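Local coordinates for putative integrase (Listeria innocua, PDB 5U96), which is a serine integrase, probably binding DNA and exchanging strands in site-specific recombination, whose coiled-coil domain, the part seen here, makes interactions that mediate the direction of the reaction, at the interface of chains A and B. Residues are numbered along the deposited sequence; one frame, centred on the assembly and turned at random. Chains: chain A/B, Putative integrase.

Contact 1: the interface of chains A and B. Residues chain A 19-20, 23, 26; chain B 28, 31-32.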
# COMPACT_ATOMS: atom_id res chain seq x y z
N ASP A 19 -7.04 -5.63 -6.05
CA ASP A 19 -7.78 -6.65 -5.34
C ASP A 19 -8.29 -6.14 -4.00
O ASP A 19 -9.21 -6.71 -3.41
CB ASP A 19 -6.92 -7.90 -5.12
CG ASP A 19 -6.29 -8.40 -6.40
OD1 ASP A 19 -6.77 -8.03 -7.49
OD2 ASP A 19 -5.31 -9.17 -6.32
N LEU A 20 -7.69 -5.06 -3.51
CA LEU A 20 -8.11 -4.44 -2.26
C LEU A 20 -9.33 -3.54 -2.48
O LEU A 20 -10.15 -3.38 -1.58
CB LEU A 20 -6.96 -3.64 -1.64
CG LEU A 20 -5.71 -4.44 -1.28
CD1 LEU A 20 -4.65 -3.53 -0.67
CD2 LEU A 20 -6.04 -5.59 -0.33
N ASN A 23 -12.14 -6.08 -2.94
CA ASN A 23 -12.38 -6.60 -1.61
C ASN A 23 -13.34 -5.67 -0.87
O ASN A 23 -14.17 -6.11 -0.07
CB ASN A 23 -11.06 -6.75 -0.85
CG ASN A 23 -11.26 -6.92 0.65
OD1 ASN A 23 -11.59 -5.97 1.36
ND2 ASN A 23 -11.04 -8.14 1.14
N TYR A 26 -10.87 -1.19 3.47
CA TYR A 26 -9.81 -0.17 3.39
C TYR A 26 -10.35 1.18 2.93
O TYR A 26 -11.47 1.28 2.44
CB TYR A 26 -8.69 -0.62 2.45
CG TYR A 26 -8.04 -1.93 2.82
CD1 TYR A 26 -6.97 -1.97 3.70
CD2 TYR A 26 -8.50 -3.13 2.29
CE1 TYR A 26 -6.37 -3.17 4.04
CE2 TYR A 26 -7.91 -4.33 2.62
CZ TYR A 26 -6.84 -4.34 3.50
OH TYR A 26 -6.25 -5.54 3.84
N VAL B 28 -4.09 -11.27 0.57
CA VAL B 28 -5.23 -10.42 0.91
C VAL B 28 -5.85 -10.83 2.24
O VAL B 28 -6.17 -9.99 3.08
CB VAL B 28 -6.32 -10.46 -0.17
CG1 VAL B 28 -7.51 -9.59 0.24
CG2 VAL B 28 -5.77 -10.00 -1.51
N LEU B 31 -3.77 -9.69 5.04
CA LEU B 31 -3.76 -8.23 5.10
C LEU B 31 -4.98 -7.67 5.83
O LEU B 31 -4.91 -6.60 6.44
CB LEU B 31 -3.70 -7.64 3.69
CG LEU B 31 -3.16 -6.21 3.61
CD1 LEU B 31 -1.67 -6.20 3.90
CD2 LEU B 31 -3.45 -5.59 2.25
N ASP B 32 -6.09 -8.40 5.77
CA ASP B 32 -7.31 -8.02 6.48
C ASP B 32 -7.07 -7.97 7.99
O ASP B 32 -7.41 -6.98 8.65
CB ASP B 32 -8.44 -9.01 6.18
CG ASP B 32 -9.09 -8.76 4.83
OD1 ASP B 32 -8.42 -8.21 3.93
OD2 ASP B 32 -10.28 -9.11 4.67
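A:Tyr26, in the turn that joins the two helices of chain A, lays its phenol against the start of helix 28-46 of chain B, where B:Leu31 and B:Asp32 receive it. This patch belongs to a meeting of two helical hairpins of a serine integrase coiled-coil domain near their turns, with A:Tyr26, B:Val28 and A:Asn23 burying much of the surface.

In A:Tyr26, CG lies anti to the carbonyl carbon (chi1 -57°), which carries the ring to B:Leu31. Its hydroxyl OH lies 3.1 Å from the carbonyl O of B:Leu31, a donor and acceptor pair that makes a long, poorly directed hydrogen bond and can be only weak: the C=O···OH angle is about 82°, and the hydroxyl stands almost straight above the oxygen, off the peptide plane. OD1 of the B:Asp32 carboxylate is 3.4 Å from the same OH, with ring and carboxylate planes turned 70° apart; it is at most a weak second partner. The methyl CD2 of B:Leu31 lies off one face of the ring at its CZ end, 3.8 Å from CZ of A:Tyr26, with the carbonyl O of B:Leu31 on the opposite side of the ring plane. The same methyl reaches CD2 of A:Leu20 at 3.7 Å, the two leucine side chains crossing nearly at right angles, which ties the turn of chain A to its helix 7-23 through one residue of chain B.

A:Asn23 comes tip to tip with B:Asp32. The amide ND2 of A:Asn23 is 3.7 Å from OD2 of B:Asp32, and the two groups are almost perpendicular, a geometry that suggests electrostatic attraction more than a direct bond. B:Val28, the first residue of its helix, spreads its two methyls along helix 7-23: CG2 approaches CB of A:Asp19 at 4.3 Å, while CG1 ends 3.9 Å from ND2 of A:Asn23.

Contact 2: the interface of chains A and B. Residues chain A 12-13, 16-17, 38; chain B 22-23.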
# COMPACT_ATOMS: atom_id res chain seq x y z
N ALA A 12 1.53 -6.74 -11.82
CA ALA A 12 1.26 -7.62 -10.69
C ALA A 12 1.15 -6.77 -9.43
O ALA A 12 0.31 -7.02 -8.57
CB ALA A 12 2.35 -8.67 -10.54
N LYS A 13 2.01 -5.75 -9.33
CA LYS A 13 1.93 -4.81 -8.21
C LYS A 13 0.65 -3.99 -8.30
O LYS A 13 0.11 -3.56 -7.28
CB LYS A 13 3.15 -3.89 -8.20
CG LYS A 13 4.43 -4.55 -7.68
CD LYS A 13 5.63 -3.60 -7.72
CE LYS A 13 5.41 -2.35 -6.89
NZ LYS A 13 6.64 -1.53 -6.77
N ARG A 16 -2.61 -6.71 -7.47
CA ARG A 16 -2.71 -6.95 -6.04
C ARG A 16 -3.39 -5.78 -5.35
O ARG A 16 -4.32 -5.95 -4.56
CB ARG A 16 -1.32 -7.18 -5.44
CG ARG A 16 -0.55 -8.33 -6.06
CD ARG A 16 -0.78 -9.62 -5.32
NE ARG A 16 -0.23 -9.58 -3.97
CZ ARG A 16 -0.55 -10.43 -3.01
NH1 ARG A 16 -1.43 -11.40 -3.23
NH2 ARG A 16 0.00 -10.31 -1.81
N LEU A 17 -2.94 -4.58 -5.70
CA LEU A 17 -3.51 -3.36 -5.16
C LEU A 17 -4.98 -3.23 -5.53
O LEU A 17 -5.79 -2.78 -4.71
CB LEU A 17 -2.73 -2.15 -5.69
CG LEU A 17 -3.15 -0.77 -5.18
CD1 LEU A 17 -3.04 -0.70 -3.66
CD2 LEU A 17 -2.30 0.31 -5.83
N ILE A 38 2.58 3.69 -8.53
CA ILE A 38 2.59 2.51 -9.38
C ILE A 38 2.27 2.86 -10.83
O ILE A 38 2.94 2.38 -11.74
CB ILE A 38 1.58 1.45 -8.87
CG1 ILE A 38 2.13 0.76 -7.62
CG2 ILE A 38 1.28 0.43 -9.96
CD1 ILE A 38 1.17 -0.21 -6.97
N ILE B 22 1.72 -5.67 -1.91
CA ILE B 22 1.82 -5.30 -3.32
C ILE B 22 2.91 -6.12 -4.01
O ILE B 22 2.79 -6.45 -5.19
CB ILE B 22 2.11 -3.80 -3.48
CG1 ILE B 22 0.84 -2.99 -3.21
CG2 ILE B 22 2.64 -3.49 -4.87
CD1 ILE B 22 1.07 -1.50 -3.07
N ASN B 23 3.96 -6.45 -3.27
CA ASN B 23 5.05 -7.26 -3.80
C ASN B 23 4.82 -8.76 -3.58
O ASN B 23 5.68 -9.58 -3.93
CB ASN B 23 6.37 -6.84 -3.16
CG ASN B 23 6.79 -5.44 -3.58
OD1 ASN B 23 7.40 -5.25 -4.63
ND2 ASN B 23 6.48 -4.46 -2.75
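Backbones come close where B:Ile22, the last residue of helix 5-22, meets A:Lys13 on helix 7-23, their CA atoms being 4.9 Å apart, and B:Asn23 leaves helical geometry straight afterwards. The setting is the antiparallel helical hairpin of the serine integrase coiled-coil domain, and the end of a helix in one copy is pressed on the flank of the other.

B:Ile22 carries the contact, hiding 83 Å² of its surface. Its side chain forks at CB: with CG1 anti to the carbonyl carbon (chi1 -76°), the branch methyl CG2 is turned to the aliphatic part of A:Lys13, and the two side chains cross nearly at right angles. CG2 of B:Ile22 is 3.4 Å from CB of A:Lys13 and nearly as near to its CG, tighter than ordinary carbon packing. A bend at chi3 (59°) brings the lysine chain back round the methyl, and CE of A:Lys13 closes to 3.6 Å from CG2 of B:Ile22. The lysine therefore acts here through its methylenes; its NZ makes no bond across the patch.

The longer branch of B:Ile22 runs a different way, toward the hydrophobic seam between the two helices of chain A. There its CD1 meets CD1 of A:Ile38 tip to tip at 4.1 Å, and CD1 of A:Leu17 approaches the same atom at 4.2 Å. A:Leu17 belongs to helix 7-23 and A:Ile38 to helix 28-50, so this one methyl lies near both arms of the hairpin.

Beyond B:Ile22 in sequence, B:Asn23 lies alongside A:Lys13, pointing the same way, with its amide oxygen OD1 3.9 Å from CD of the lysine, a contact of oxygen with methylene. A:Arg16 also borders the patch: its CG is 3.9 Å from the carbonyl O of B:Ile22, and from there the side chain heads outward from its helix, its CZ being farther from that oxygen than its CG is.

Contact 1 and contact 2 lie about 12 Å apart, measured between the centres of their C-alpha atoms, and share helix 7-23 of chain A: A:Ala12, A:Lys13, A:Arg16 and A:Leu17 serve contact 2, A:Asp19, A:Leu20 and A:Asn23 contact 1, while A:Ile38 and A:Tyr26 lie outside it. On chain B they fall on either side of the turn, the end of helix 5-22 in contact 2 and the start of helix 28-46 in contact 1. Both ends of that turn are thus anchored on one hairpin, the first through apolar packing, the second partly through polar groups. The whole interface departs from exact two-fold symmetry.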